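Local coordinates for periplasmic binding protein (Mycobacterium smegmatis, PDB 4MDY), which probably serves as the solute-binding component of an ABC transporter, consistent with capture of an iron complex outside the cell membrane for import, at residues T163-D168 against T202-T207. Numbering follows the deposited sequence. Where two conformers were deposited one is given.
Sequences TTVKTD and TQMGLT
The last two turns of the long helix 148-168, which in this family of binding proteins links the two lobes, run past a Schellman motif that closes the short helix 199-203. The backbones come close where the CA atoms of Lys166 and Met204 lie 4.5 Å apart. Gly205 turns the chain out of the helix with a positive phi of 106°, its N bonded back to Thr202 O, and the chain then leads through Leu206 to Thr207 on the edge strand 207-208 of the parallel sheet. With no side chain, Gly205 leaves room both for the preceding carbonyl at this positive phi and for the lysine chain, whose CD passes close to its CA. The carbonyls of the helix end face the long helix: Met204 O receives a CA-H...O contact from Lys166 CA at 3.5 Å, with an angle of 133° at the hydrogen. Lys166 CG stands anti to the backbone N, so the aliphatic part of the chain lies along this turn, CD 3.6 Å from Gln203 O, before bends at chi3 and chi4 carry NZ away. Gln203 O is also held by a water, which donates to it and is shared with Thr163 OG1, bridging the two helices at the more exposed margin. Gln203 NE2 adds a hydrogen bond to Asp159, one turn earlier on the long helix. On the buried side Val165 and selenomethionine Met204 cross obliquely; Pro287 and Leu290 of helix 279-294 also meet Val165 and Met204 in turn, and Phe162 touches Met204. Val165 CG1, anti to its backbone N, abuts the Met204 chain, 3.7 Å from CG and 4.0 Å from SE.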
ATOM      1  N   THR A 163       7.935  11.612 -10.835  1.00 25.92           N
ATOM      2  CA  THR A 163       8.740  12.735 -11.345  1.00 28.56           C
ATOM      3  C   THR A 163       8.207  13.211 -12.698  1.00 27.86           C
ATOM      4  O   THR A 163       8.139  14.408 -12.958  1.00 31.13           O
ATOM      5  CB  THR A 163      10.225  12.335 -11.497  1.00 31.82           C
ATOM      6  OG1 THR A 163      10.838  12.280 -10.203  1.00 32.95           O
ATOM      7  CG2 THR A 163      10.999  13.339 -12.365  1.00 35.73           C
ATOM      8  N   THR A 164       7.832  12.265 -13.551  1.00 25.94           N
ATOM      9  CA  THR A 164       7.302  12.577 -14.871  1.00 27.00           C
ATOM     10  C   THR A 164       5.926  13.253 -14.776  1.00 27.05           C
ATOM     11  O   THR A 164       5.616  14.129 -15.583  1.00 26.71           O
ATOM     12  CB  THR A 164       7.221  11.312 -15.750  1.00 28.42           C
ATOM     13  OG1 THR A 164       8.544  10.828 -16.000  1.00 31.88           O
ATOM     14  CG2 THR A 164       6.552  11.600 -17.079  1.00 30.23           C
ATOM     15  N   VAL A 165       5.114  12.851 -13.797  1.00 26.81           N
ATOM     16  CA  VAL A 165       3.807  13.486 -13.575  1.00 25.22           C
ATOM     17  C   VAL A 165       4.002  14.977 -13.279  1.00 26.10           C
ATOM     18  O   VAL A 165       3.285  15.829 -13.813  1.00 24.82           O
ATOM     19  CB  VAL A 165       3.019  12.822 -12.424  1.00 25.10           C
ATOM     20  CG1 VAL A 165       1.785  13.643 -12.067  1.00 26.28           C
ATOM     21  CG2 VAL A 165       2.607  11.404 -12.802  1.00 25.79           C
ATOM     22  N   LYS A 166       4.981  15.272 -12.430  1.00 26.34           N
ATOM     23  CA  LYS A 166       5.333  16.648 -12.078  1.00 29.90           C
ATOM     24  C   LYS A 166       5.685  17.462 -13.329  1.00 30.04           C
ATOM     25  O   LYS A 166       5.213  18.585 -13.501  1.00 34.46           O
ATOM     26  CB  LYS A 166       6.483  16.624 -11.063  1.00 31.54           C
ATOM     27  CG  LYS A 166       7.079  17.966 -10.684  1.00 36.60           C
ATOM     28  CD  LYS A 166       7.689  17.907  -9.288  1.00 40.41           C
ATOM     29  CE  LYS A 166       8.925  18.783  -9.149  1.00 44.13           C
ATOM     30  NZ  LYS A 166      10.155  18.050  -9.562  1.00 47.75           N
ATOM     31  N   THR A 167       6.494  16.877 -14.208  1.00 29.38           N
ATOM     32  CA  THR A 167       6.855  17.498 -15.484  1.00 28.58           C
ATOM     33  C   THR A 167       5.646  17.715 -16.402  1.00 26.03           C
ATOM     34  O   THR A 167       5.518  18.762 -17.036  1.00 29.54           O
ATOM     35  CB  THR A 167       7.888  16.621 -16.219  1.00 30.56           C
ATOM     36  OG1 THR A 167       9.056  16.482 -15.398  1.00 32.01           O
ATOM     37  CG2 THR A 167       8.273  17.221 -17.578  1.00 32.03           C
ATOM     38  N   ASP A 168       4.770  16.716 -16.473  0.50 25.66           N
ATOM     39  CA  ASP A 168       3.573  16.785 -17.315  0.50 20.85           C
ATOM     40  C   ASP A 168       2.505  17.759 -16.783  0.50 25.72           C
ATOM     41  O   ASP A 168       1.652  18.216 -17.546  0.50 27.46           O
ATOM     42  CB  ASP A 168       2.950  15.393 -17.456  0.50 28.08           C
ATOM     43  CG  ASP A 168       3.808  14.433 -18.270  0.50 28.59           C
ATOM     44  OD1 ASP A 168       4.866  14.841 -18.793  0.50 28.36           O
ATOM     45  OD2 ASP A 168       3.411  13.255 -18.385  0.50 30.13           O
ATOM     46  N   THR A 202       3.773  14.452  -2.908  1.00 22.38           N
ATOM     47  CA  THR A 202       4.851  15.435  -2.864  1.00 25.26           C
ATOM     48  C   THR A 202       5.725  15.341  -4.123  1.00 24.62           C
ATOM     49  O   THR A 202       6.102  16.366  -4.701  1.00 27.19           O
ATOM     50  CB  THR A 202       5.695  15.259  -1.579  1.00 28.42           C
ATOM     51  OG1 THR A 202       4.869  15.508  -0.433  1.00 28.94           O
ATOM     52  CG2 THR A 202       6.886  16.217  -1.545  1.00 31.47           C
ATOM     53  N   GLN A 203       6.023  14.115  -4.549  1.00 22.86           N
ATOM     54  CA  GLN A 203       6.830  13.863  -5.758  1.00 26.69           C
ATOM     55  C   GLN A 203       6.154  14.348  -7.044  1.00 25.97           C
ATOM     56  O   GLN A 203       6.831  14.676  -8.018  1.00 28.18           O
ATOM     57  CB  GLN A 203       7.117  12.369  -5.915  1.00 29.12           C
ATOM     58  CG  GLN A 203       8.130  11.778  -4.953  1.00 31.31           C
ATOM     59  CD  GLN A 203       8.255  10.266  -5.137  1.00 38.17           C
ATOM     60  OE1 GLN A 203       7.377   9.505  -4.734  1.00 46.71           O
ATOM     61  NE2 GLN A 203       9.339   9.830  -5.762  1.00 39.24           N
HETATM   62  N   MSE A 204       4.823  14.371  -7.045  1.00 22.83           N
HETATM   63  CA  MSE A 204       4.059  14.910  -8.174  1.00 25.92           C
HETATM   64  C   MSE A 204       4.001  16.422  -8.168  1.00 28.37           C
HETATM   65  O   MSE A 204       3.467  17.019  -9.105  1.00 30.86           O
HETATM   66  CB  MSE A 204       2.627  14.381  -8.125  1.00 26.50           C
HETATM   67  CG  MSE A 204       2.509  12.921  -8.534  1.00 31.68           C
HETATM   68 SE   MSE A 204       0.600  12.462  -8.386  1.00 40.94          SE
HETATM   69  CE  MSE A 204       0.563  10.531  -8.735  1.00 34.22           C
ATOM     70  N   GLY A 205       4.524  17.056  -7.115  1.00 26.27           N
ATOM     71  CA  GLY A 205       4.605  18.515  -7.038  1.00 26.56           C
ATOM     72  C   GLY A 205       3.611  19.161  -6.094  1.00 27.64           C
ATOM     73  O   GLY A 205       3.666  20.368  -5.871  1.00 28.98           O
ATOM     74  N   LEU A 206       2.715  18.360  -5.524  1.00 27.54           N
ATOM     75  CA  LEU A 206       1.690  18.866  -4.616  1.00 25.95           C
ATOM     76  C   LEU A 206       2.253  19.184  -3.239  1.00 25.76           C
ATOM     77  O   LEU A 206       3.314  18.683  -2.845  1.00 28.49           O
ATOM     78  CB  LEU A 206       0.565  17.841  -4.455  1.00 24.11           C
ATOM     79  CG  LEU A 206      -0.202  17.492  -5.723  1.00 24.88           C
ATOM     80  CD1 LEU A 206      -1.015  16.221  -5.531  1.00 25.61           C
ATOM     81  CD2 LEU A 206      -1.101  18.645  -6.136  1.00 25.95           C
ATOM     82  N   THR A 207       1.522  20.027  -2.519  1.00 24.42           N
ATOM     83  CA  THR A 207       1.799  20.313  -1.125  1.00 24.82           C
ATOM     84  C   THR A 207       0.868  19.456  -0.275  1.00 24.85           C
ATOM     85  O   THR A 207      -0.357  19.466  -0.446  1.00 25.56           O
ATOM     86  CB  THR A 207       1.627  21.814  -0.808  1.00 26.00           C
ATOM     87  OG1 THR A 207       2.673  22.559  -1.451  1.00 25.71           O
ATOM     88  CG2 THR A 207       1.682  22.067   0.685  1.00 28.08           C
TER
HETATM   89  O   HOH W   1       9.610  14.304  -8.248  1.00 37.44           O